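Local atomic coordinates of alpha-galactosidase (Umbelopsis vinacea, PDB entry 3A5V), a protein that hydrolyses terminal alpha-galactosyl residues as a glycoside hydrolase of family 27 and forms a tetramer of N-glycosylated subunits. Residues T322-L327 and V385-F390; D343-N348 and D392-S397; V352-S357 and F372-T377. One frame throughout, in Å; residues are numbered along the deposited sequence.

Interaction 1 of 3, residues T322-L327 and V385-F390; sequences TQVVIL and VRLLKF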
loop_
_atom_site.group_PDB
_atom_site.type_symbol
_atom_site.label_atom_id
_atom_site.label_comp_id
_atom_site.label_asym_id
_atom_site.label_seq_id
_atom_site.Cartn_x
_atom_site.Cartn_y
_atom_site.Cartn_z
ATOM N N THR A 322 -24.688 30.179 11.936
ATOM C CA THR A 322 -25.652 29.086 12.064
ATOM C C THR A 322 -24.930 27.744 11.841
ATOM O O THR A 322 -23.751 27.732 11.472
ATOM C CB THR A 322 -26.876 29.262 11.134
ATOM O OG1 THR A 322 -26.444 29.266 9.768
ATOM C CG2 THR A 322 -27.626 30.603 11.452
ATOM N N GLN A 323 -25.624 26.634 12.099
ATOM C CA GLN A 323 -24.996 25.299 12.051
ATOM C C GLN A 323 -25.926 24.320 11.385
ATOM O O GLN A 323 -27.134 24.335 11.649
ATOM C CB GLN A 323 -24.697 24.789 13.469
ATOM C CG GLN A 323 -23.643 23.642 13.577
ATOM C CD GLN A 323 -22.201 24.142 13.440
ATOM O OE1 GLN A 323 -21.956 25.339 13.330
ATOM N NE2 GLN A 323 -21.251 23.218 13.415
ATOM N N VAL A 324 -25.378 23.453 10.540
ATOM C CA VAL A 324 -26.174 22.334 10.033
ATOM C C VAL A 324 -25.862 21.110 10.902
ATOM O O VAL A 324 -24.707 20.882 11.273
ATOM C CB VAL A 324 -25.970 22.064 8.502
ATOM C CG1 VAL A 324 -24.538 21.587 8.198
ATOM C CG2 VAL A 324 -27.001 21.030 7.990
ATOM N N VAL A 325 -26.901 20.367 11.267
ATOM C CA VAL A 325 -26.755 19.151 12.066
ATOM C C VAL A 325 -27.572 18.050 11.420
ATOM O O VAL A 325 -28.740 18.254 11.079
ATOM C CB VAL A 325 -27.150 19.363 13.563
ATOM C CG1 VAL A 325 -27.124 18.039 14.353
ATOM C CG2 VAL A 325 -26.193 20.377 14.220
ATOM N N ILE A 326 -26.948 16.891 11.229
ATOM C CA ILE A 326 -27.645 15.734 10.655
ATOM C C ILE A 326 -27.545 14.509 11.554
ATOM O O ILE A 326 -26.437 14.058 11.894
ATOM C CB ILE A 326 -27.089 15.351 9.252
ATOM C CG1 ILE A 326 -27.104 16.571 8.320
ATOM C CG2 ILE A 326 -27.893 14.188 8.650
ATOM C CD1 ILE A 326 -26.018 16.572 7.300
ATOM N N LEU A 327 -28.706 13.959 11.912
ATOM C CA LEU A 327 -28.777 12.658 12.583
ATOM C C LEU A 327 -29.028 11.614 11.514
ATOM O O LEU A 327 -30.007 11.702 10.776
ATOM C CB LEU A 327 -29.925 12.632 13.610
ATOM C CG LEU A 327 -29.897 13.759 14.647
ATOM C CD1 LEU A 327 -31.266 13.851 15.331
ATOM C CD2 LEU A 327 -28.780 13.517 15.644
ATOM N N VAL A 385 -32.563 10.155 7.771
ATOM C CA VAL A 385 -31.915 11.348 8.331
ATOM C C VAL A 385 -32.935 12.298 8.939
ATOM O O VAL A 385 -34.105 12.289 8.553
ATOM C CB VAL A 385 -31.081 12.157 7.261
ATOM C CG1 VAL A 385 -29.766 11.405 6.883
ATOM C CG2 VAL A 385 -31.947 12.516 6.011
ATOM N N ARG A 386 -32.483 13.100 9.901
ATOM C CA ARG A 386 -33.138 14.372 10.203
ATOM C C ARG A 386 -32.094 15.452 9.931
ATOM O O ARG A 386 -30.957 15.351 10.404
ATOM C CB ARG A 386 -33.652 14.451 11.655
ATOM C CG ARG A 386 -34.760 13.423 11.997
ATOM C CD ARG A 386 -36.071 13.672 11.220
ATOM N NE ARG A 386 -36.744 14.912 11.626
ATOM C CZ ARG A 386 -37.525 15.034 12.704
ATOM N NH1 ARG A 386 -37.739 13.988 13.507
ATOM N NH2 ARG A 386 -38.090 16.207 12.979
ATOM N N LEU A 387 -32.491 16.455 9.155
ATOM C CA LEU A 387 -31.610 17.526 8.710
ATOM C C LEU A 387 -32.040 18.807 9.414
ATOM O O LEU A 387 -33.167 19.297 9.193
ATOM C CB LEU A 387 -31.708 17.705 7.181
ATOM C CG LEU A 387 -31.001 18.941 6.599
ATOM C CD1 LEU A 387 -29.505 18.931 6.916
ATOM C CD2 LEU A 387 -31.229 19.073 5.094
ATOM N N LEU A 388 -31.147 19.345 10.244
ATOM C CA LEU A 388 -31.487 20.443 11.140
ATOM C C LEU A 388 -30.623 21.647 10.874
ATOM O O LEU A 388 -29.429 21.510 10.528
ATOM C CB LEU A 388 -31.292 20.032 12.618
ATOM C CG LEU A 388 -31.907 18.692 13.049
ATOM C CD1 LEU A 388 -31.467 18.341 14.481
ATOM C CD2 LEU A 388 -33.444 18.714 12.913
ATOM N N LYS A 389 -31.218 22.826 11.052
ATOM C CA LYS A 389 -30.451 24.064 11.115
ATOM C C LYS A 389 -30.619 24.732 12.478
ATOM O O LYS A 389 -31.741 25.018 12.910
ATOM C CB LYS A 389 -30.869 25.029 9.996
ATOM C CG LYS A 389 -30.026 26.321 9.960
ATOM C CD LYS A 389 -30.545 27.263 8.884
ATOM C CE LYS A 389 -29.780 28.586 8.867
ATOM N NZ LYS A 389 -30.315 29.438 7.779
ATOM N N PHE A 390 -29.488 24.968 13.139
ATOM C CA PHE A 390 -29.444 25.700 14.406
ATOM C C PHE A 390 -29.286 27.166 14.062
ATOM O O PHE A 390 -28.360 27.531 13.329
ATOM C CB PHE A 390 -28.268 25.213 15.273
ATOM C CG PHE A 390 -28.552 23.924 16.023
ATOM C CD1 PHE A 390 -28.790 22.735 15.336
ATOM C CD2 PHE A 390 -28.576 23.912 17.413
ATOM C CE1 PHE A 390 -29.071 21.523 16.034
ATOM C CE2 PHE A 390 -28.841 22.735 18.121
ATOM C CZ PHE A 390 -29.100 21.529 17.431
#
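Val325 and Leu388 sit opposite each other at the middle of two neighbouring antiparallel strands, 322-327 and 385-390, and exchange two backbone hydrogen bonds, Leu388 N reaching Val325 O at 2.8 Å. The pairs Gln323-Phe390 and Leu327-Arg386 repeat this double bond on either side, making six in all. Between them lie the non-hydrogen-bonded pairs Val324-Lys389 and Ile326-Leu387, where CA-H groups lean on carbonyls.

The alternation sorts the side chains onto two faces. On one, CG2 of Val325 packs obliquely against the Phe390 ring, 3.6 Å from CE1. On the other, Leu387 has CG anti to its backbone N (chi1 171°), and its CD1 touches both Val324 CG2, a tight 3.4 Å, and Ile326 CG1 at 3.6 Å. Ile326 CG2 lies beside Val385 CG1, and both residues meet helix 251-263 of the barrel domain. Beta-branched and leucine side chains suit these covered faces: Leu378 and Val380 of strand 375-380 cover the first, where Trp341 meets Phe390 edge-to-face, and Leu313 of the adjacent strand 311-318 packs beside Val325 and Leu327.

The polar ends find partners beyond the two strands. Arg386 forms a salt bridge with Asp362, Thr322 OG1 bonds Ala319 O while Lys389 CE merely packs against it, and Lys389 NZ bonds a polyether probably from the crystallisation liquor. The chemistry implies paired backbone polar groups within an apolar sandwich core.

Interaction 2 of 3, residues D343-N348 and D392-S397; sequences DIWVYN and DSATSS. With NAG (2-acetamido-2-deoxy-beta-D-glucopyranose), chain D.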
loop_
_atom_site.group_PDB
_atom_site.type_symbol
_atom_site.label_atom_id
_atom_site.label_comp_id
_atom_site.label_asym_id
_atom_site.label_seq_id
_atom_site.Cartn_x
_atom_site.Cartn_y
_atom_site.Cartn_z
ATOM N N ASP A 343 -21.158 17.814 21.474
ATOM C CA ASP A 343 -20.781 17.084 20.257
ATOM C C ASP A 343 -20.918 17.953 19.007
ATOM O O ASP A 343 -20.018 17.959 18.169
ATOM C CB ASP A 343 -21.604 15.820 20.107
ATOM C CG ASP A 343 -21.101 14.695 21.019
ATOM O OD1 ASP A 343 -19.903 14.693 21.405
ATOM O OD2 ASP A 343 -21.912 13.826 21.335
ATOM N N ILE A 344 -22.032 18.676 18.892
ATOM C CA ILE A 344 -22.274 19.554 17.732
ATOM C C ILE A 344 -21.118 20.547 17.520
ATOM O O ILE A 344 -20.690 20.776 16.371
ATOM C CB ILE A 344 -23.651 20.272 17.827
ATOM C CG1 ILE A 344 -24.784 19.229 17.717
ATOM C CG2 ILE A 344 -23.809 21.357 16.713
ATOM C CD1 ILE A 344 -26.166 19.720 18.240
ATOM N N TRP A 345 -20.623 21.122 18.626
ATOM C CA TRP A 345 -19.482 22.051 18.591
ATOM C C TRP A 345 -18.204 21.454 19.231
ATOM O O TRP A 345 -17.420 22.171 19.880
ATOM C CB TRP A 345 -19.867 23.409 19.233
ATOM C CG TRP A 345 -20.870 24.149 18.371
ATOM C CD1 TRP A 345 -20.599 24.868 17.246
ATOM C CD2 TRP A 345 -22.287 24.204 18.548
ATOM N NE1 TRP A 345 -21.755 25.383 16.716
ATOM C CE2 TRP A 345 -22.810 24.993 17.491
ATOM C CE3 TRP A 345 -23.172 23.668 19.498
ATOM C CZ2 TRP A 345 -24.173 25.254 17.350
ATOM C CZ3 TRP A 345 -24.534 23.923 19.362
ATOM C CH2 TRP A 345 -25.021 24.724 18.296
ATOM N N VAL A 346 -17.982 20.152 19.023
ATOM C CA VAL A 346 -16.814 19.469 19.606
ATOM C C VAL A 346 -15.469 20.183 19.353
ATOM O O VAL A 346 -14.651 20.271 20.265
ATOM C CB VAL A 346 -16.725 17.943 19.205
ATOM C CG1 VAL A 346 -16.620 17.741 17.672
ATOM C CG2 VAL A 346 -15.576 17.220 19.960
ATOM N N TYR A 347 -15.246 20.697 18.138
ATOM C CA TYR A 347 -13.947 21.282 17.805
ATOM C C TYR A 347 -13.723 22.615 18.524
ATOM O O TYR A 347 -12.585 23.102 18.605
ATOM C CB TYR A 347 -13.750 21.388 16.285
ATOM C CG TYR A 347 -13.959 20.040 15.604
ATOM C CD1 TYR A 347 -13.197 18.920 15.976
ATOM C CD2 TYR A 347 -14.939 19.881 14.621
ATOM C CE1 TYR A 347 -13.416 17.674 15.385
ATOM C CE2 TYR A 347 -15.140 18.650 13.998
ATOM C CZ TYR A 347 -14.386 17.554 14.400
ATOM O OH TYR A 347 -14.602 16.347 13.795
ATOM N N ASN A 348 -14.807 23.179 19.064
ATOM C CA ASN A 348 -14.714 24.404 19.869
ATOM C C ASN A 348 -14.510 24.177 21.361
ATOM O O ASN A 348 -14.323 25.141 22.096
ATOM C CB ASN A 348 -15.947 25.290 19.668
ATOM C CG ASN A 348 -16.061 25.818 18.254
ATOM O OD1 ASN A 348 -16.834 25.294 17.446
ATOM N ND2 ASN A 348 -15.311 26.867 17.952
ATOM N N ASP A 392 -28.532 29.707 15.806
ATOM C CA ASP A 392 -27.452 30.381 16.497
ATOM C C ASP A 392 -26.446 29.312 16.931
ATOM O O ASP A 392 -26.658 28.108 16.716
ATOM C CB ASP A 392 -27.987 31.169 17.710
ATOM C CG ASP A 392 -27.120 32.405 18.062
ATOM O OD1 ASP A 392 -25.903 32.426 17.771
ATOM O OD2 ASP A 392 -27.672 33.374 18.623
ATOM N N SER A 393 -25.350 29.766 17.527
ATOM C CA SER A 393 -24.256 28.906 17.954
ATOM C C SER A 393 -24.162 28.887 19.476
ATOM O O SER A 393 -24.454 29.888 20.134
ATOM C CB SER A 393 -22.948 29.451 17.381
ATOM O OG SER A 393 -21.840 28.731 17.878
ATOM N N ALA A 394 -23.737 27.758 20.033
ATOM C CA ALA A 394 -23.417 27.680 21.468
ATOM C C ALA A 394 -21.968 28.063 21.796
ATOM O O ALA A 394 -21.565 28.013 22.954
ATOM C CB ALA A 394 -23.744 26.289 22.026
ATOM N N THR A 395 -21.194 28.458 20.791
ATOM C CA THR A 395 -19.767 28.731 20.988
ATOM C C THR A 395 -19.583 30.013 21.823
ATOM O O THR A 395 -20.246 31.017 21.565
ATOM C CB THR A 395 -19.001 28.814 19.637
ATOM O OG1 THR A 395 -19.024 27.517 18.993
ATOM C CG2 THR A 395 -17.539 29.252 19.844
ATOM N N SER A 396 -18.719 29.936 22.837
ATOM C CA SER A 396 -18.360 31.074 23.682
ATOM C C SER A 396 -17.095 31.734 23.148
ATOM O O SER A 396 -16.144 31.051 22.745
ATOM C CB SER A 396 -18.090 30.612 25.123
ATOM O OG SER A 396 -19.270 30.198 25.809
ATOM N N SER A 397 -17.065 33.064 23.168
ATOM C CA SER A 397 -15.830 33.817 22.878
ATOM C C SER A 397 -14.628 33.352 23.716
ATOM O O SER A 397 -14.734 32.955 24.889
ATOM C CB SER A 397 -16.062 35.312 23.084
ATOM O OG SER A 397 -17.064 35.775 22.190
ATOM O OXT SER A 397 -13.495 33.353 23.221
HETATM C C1 NAG D . -30.930 34.878 20.495
HETATM C C2 NAG D . -30.427 35.826 19.400
HETATM C C3 NAG D . -29.212 36.643 19.848
HETATM C C4 NAG D . -29.322 37.165 21.291
HETATM C C5 NAG D . -29.904 36.100 22.234
HETATM C C6 NAG D . -30.158 36.638 23.645
HETATM C C7 NAG D . -30.829 35.072 17.104
HETATM C C8 NAG D . -30.299 34.281 15.939
HETATM N N2 NAG D . -30.054 35.120 18.184
HETATM O O3 NAG D . -29.036 37.711 18.933
HETATM O O4 NAG D . -28.038 37.542 21.747
HETATM O O5 NAG D . -31.117 35.587 21.702
HETATM O O6 NAG D . -31.333 37.431 23.655
HETATM O O7 NAG D . -31.929 35.615 17.027
#
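Trp345, the first residue to leave helix 341-344, presents its indole to the C-terminal tail, and the tail from Asp392 to Thr395 runs past it. Asp392 comes first: its carbonyl O approaches Trp345 CZ2 obliquely at 3.8 Å. Its side chain leaves the backbone away from 343-348, and the carboxylate serves other partners. OD1 accepts from Ser393 N, and OD2 takes the N2 amide of a glycan NAG at 3.0 Å, a role suited to an acceptor at the protein surface.

Ser393 has OG anti to its own backbone N (chi1 174°), and that oxygen lies 3.4 Å above the indole plane of Trp345, near its rim. OG also accepts from Thr395 N at 3.0 Å, forming an ST turn. Small residues suit this position, since the backbone N of Ala394 lies over the same face. Ala394 CB makes a CH-pi contact over the six-membered ring, 3.6 Å from Trp345 CZ3. The opposite face is covered near its rim by Ile344 CG2.

Thr395 closes the contact: OG1 lies 3.5 Å from Trp345 CD1, and its side chain crosses that of Asn348 at about a right angle, with CG2 3.8 Å from Asn348 ND2. Nearby Tyr347 OH bonds Asp198 of a neighbouring subunit. The chemistry implies that 343-348 holds 392-397 mainly by dispersion and CH-pi contact with one indole face, with the Asp392 carbonyl buried without a polar partner; backbone bonds of Ala394 with Asp353 and Ser396 with Asn351 also hold the tail.

Interaction 3 of 3, residues V352-S357 and F372-T377; sequences VDSSRS and FSNHIT. With NAG (2-acetamido-2-deoxy-beta-D-glucopyranose), chain B.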
loop_
_atom_site.group_PDB
_atom_site.type_symbol
_atom_site.label_atom_id
_atom_site.label_comp_id
_atom_site.label_asym_id
_atom_site.label_seq_id
_atom_site.Cartn_x
_atom_site.Cartn_y
_atom_site.Cartn_z
ATOM N N VAL A 352 -17.819 26.112 24.828
ATOM C CA VAL A 352 -19.178 25.802 24.406
ATOM C C VAL A 352 -20.056 25.923 25.627
ATOM O O VAL A 352 -19.744 25.387 26.699
ATOM C CB VAL A 352 -19.306 24.369 23.786
ATOM C CG1 VAL A 352 -20.792 24.044 23.447
ATOM C CG2 VAL A 352 -18.384 24.213 22.546
ATOM N N ASP A 353 -21.143 26.659 25.468
ATOM C CA ASP A 353 -22.146 26.761 26.507
ATOM C C ASP A 353 -23.288 25.789 26.216
ATOM O O ASP A 353 -24.152 26.059 25.355
ATOM C CB ASP A 353 -22.647 28.207 26.589
ATOM C CG ASP A 353 -23.772 28.376 27.581
ATOM O OD1 ASP A 353 -23.991 27.463 28.398
ATOM O OD2 ASP A 353 -24.442 29.429 27.518
ATOM N N SER A 354 -23.304 24.668 26.943
ATOM C CA SER A 354 -24.311 23.623 26.716
ATOM C C SER A 354 -25.712 24.046 27.136
ATOM O O SER A 354 -26.695 23.465 26.676
ATOM C CB SER A 354 -23.923 22.288 27.375
ATOM O OG SER A 354 -23.434 22.476 28.686
ATOM N N SER A 355 -25.818 25.072 27.984
ATOM C CA SER A 355 -27.144 25.567 28.413
ATOM C C SER A 355 -27.754 26.591 27.450
ATOM O O SER A 355 -28.877 27.031 27.657
ATOM C CB SER A 355 -27.077 26.184 29.814
ATOM O OG SER A 355 -26.338 27.395 29.787
ATOM N N ARG A 356 -27.022 26.969 26.404
ATOM C CA ARG A 356 -27.485 27.998 25.459
ATOM C C ARG A 356 -28.752 27.545 24.739
ATOM O O ARG A 356 -28.777 26.468 24.128
ATOM C CB ARG A 356 -26.379 28.337 24.448
ATOM C CG ARG A 356 -26.723 29.431 23.426
ATOM C CD ARG A 356 -26.442 30.833 23.920
ATOM N NE ARG A 356 -25.121 30.980 24.542
ATOM C CZ ARG A 356 -24.050 31.502 23.947
ATOM N NH1 ARG A 356 -24.121 31.936 22.699
ATOM N NH2 ARG A 356 -22.903 31.601 24.609
ATOM N N SER A 357 -29.797 28.366 24.839
ATOM C CA SER A 357 -31.087 28.107 24.182
ATOM C C SER A 357 -31.015 28.572 22.745
ATOM O O SER A 357 -30.666 29.731 22.480
ATOM C CB SER A 357 -32.235 28.841 24.909
ATOM O OG SER A 357 -33.454 28.667 24.206
ATOM N N PHE A 372 -34.235 24.792 21.986
ATOM C CA PHE A 372 -33.690 23.678 22.757
ATOM C C PHE A 372 -32.419 24.156 23.464
ATOM O O PHE A 372 -31.764 25.087 22.985
ATOM C CB PHE A 372 -33.307 22.522 21.807
ATOM C CG PHE A 372 -34.477 21.889 21.107
ATOM C CD1 PHE A 372 -35.045 22.488 19.981
ATOM C CD2 PHE A 372 -35.017 20.691 21.580
ATOM C CE1 PHE A 372 -36.139 21.906 19.331
ATOM C CE2 PHE A 372 -36.116 20.098 20.936
ATOM C CZ PHE A 372 -36.674 20.710 19.808
ATOM N N SER A 373 -32.080 23.522 24.588
ATOM C CA SER A 373 -30.756 23.659 25.206
ATOM C C SER A 373 -30.199 22.269 25.464
ATOM O O SER A 373 -30.969 21.305 25.550
ATOM C CB SER A 373 -30.797 24.493 26.494
ATOM O OG SER A 373 -31.550 23.846 27.484
ATOM N N ASN A 374 -28.869 22.187 25.568
ATOM C CA ASN A 374 -28.134 20.988 26.000
ATOM C C ASN A 374 -28.043 19.841 24.986
ATOM O O ASN A 374 -26.951 19.338 24.722
ATOM C CB ASN A 374 -28.689 20.450 27.330
ATOM C CG ASN A 374 -28.346 21.344 28.513
ATOM O OD1 ASN A 374 -29.165 22.150 28.928
ATOM N ND2 ASN A 374 -27.130 21.215 29.045
ATOM N N HIS A 375 -29.195 19.424 24.453
ATOM C CA HIS A 375 -29.262 18.276 23.540
ATOM C C HIS A 375 -30.605 18.316 22.822
ATOM O O HIS A 375 -31.540 18.990 23.272
ATOM C CB HIS A 375 -29.160 16.948 24.311
ATOM C CG HIS A 375 -30.283 16.740 25.283
ATOM N ND1 HIS A 375 -30.120 16.872 26.642
ATOM C CD2 HIS A 375 -31.593 16.449 25.088
ATOM C CE1 HIS A 375 -31.276 16.663 27.248
ATOM N NE2 HIS A 375 -32.187 16.413 26.325
ATOM N N ILE A 376 -30.700 17.576 21.724
ATOM C CA ILE A 376 -31.980 17.381 21.059
ATOM C C ILE A 376 -32.156 15.887 20.742
ATOM O O ILE A 376 -31.221 15.235 20.273
ATOM C CB ILE A 376 -32.075 18.242 19.762
ATOM C CG1 ILE A 376 -33.486 18.134 19.136
ATOM C CG2 ILE A 376 -30.933 17.880 18.779
ATOM C CD1 ILE A 376 -33.769 19.170 18.033
ATOM N N THR A 377 -33.348 15.353 21.001
ATOM C CA THR A 377 -33.643 13.954 20.704
ATOM C C THR A 377 -34.786 13.890 19.694
ATOM O O THR A 377 -35.850 14.484 19.916
ATOM C CB THR A 377 -34.003 13.151 22.007
ATOM O OG1 THR A 377 -32.886 13.174 22.913
ATOM C CG2 THR A 377 -34.344 11.678 21.687
HETATM C C1 NAG B . -34.371 30.890 21.071
HETATM C C2 NAG B . -34.114 31.877 22.226
HETATM C C3 NAG B . -33.634 33.230 21.694
HETATM C C4 NAG B . -32.433 33.049 20.763
HETATM C C5 NAG B . -32.734 31.968 19.708
HETATM C C6 NAG B . -31.505 31.692 18.837
HETATM C C7 NAG B . -35.272 31.886 24.371
HETATM C C8 NAG B . -36.598 31.885 25.084
HETATM N N2 NAG B . -35.304 32.046 23.048
HETATM O O3 NAG B . -33.276 34.077 22.766
HETATM O O4 NAG B . -32.168 34.262 20.084
HETATM O O5 NAG B . -33.169 30.779 20.322
HETATM O O6 NAG B . -31.834 30.822 17.781
HETATM O O7 NAG B . -34.219 31.767 25.014
#
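The loop 352-357 makes a type I beta turn from Asp353 to Arg356 and meets the bend between strands 367-372 and 375-380 through backbone, with Ser354 CA 4.7 Å from Asn374 CA and Ser357 CA 4.6 Å from Ser373 CA. This is a loop contact at the edge of the C-terminal beta sandwich.

Asn374 N gives Ser354 O a weak hydrogen bond, 2.8 Å long but bent to 116° at the hydrogen. Asn374 (phi 74°) is the centre of a classic gamma turn, closed by His375 N bonding Ser373 O. Ser373 CB packs 3.4 Å from Ser355 O, where a small side chain fits between the backbones, and Ser357 CA-H leans on Phe372 O. The Phe372 side chain leaves its backbone away from the loop; Ile376 CD1 sits over the centre of one ring face.

The turn is braced from within. Asp353 has CG anti to its backbone N (chi1 176°), and OD1 accepts from the backbone N of Ser355, which approaches from above the carboxylate plane and forms an Asx turn; in the conformer described, Ser355 OG adds a second bond. Outside the loop, Arg356 O bonds Trp341 NE1, and Ser357 OG bonds Asn371 ND2 beside a glycan NAG. Asp353 OD2 meets the edge of the Arg356 guanidinium in plane, NE lying 3.4 Å from OD2 in a salt bridge whose hydrogen bond is long and weak.

All three contacts belong to the C-terminal beta-sandwich region, on one side of the chain's centre. Interaction 1 joins the central strands 322-329 and 384-390 of the six-stranded antiparallel sheet. Interactions 2 and 3 lie further out, their centres about 14 Å from that of interaction 1 and about 10 Å from each other. Along the chain, 343-348, 352-357 and 372-377 all fall between the two strands of interaction 1, and the tail 392-397 follows the second. Interactions 1 and 2 share a hydrophobic junction, where Phe390 and Val325 touch Ile344; a probable hydrogen bond from Asp353 N to Ala394 O links interactions 2 and 3. The chain's end is thereby tied back to the sandwich.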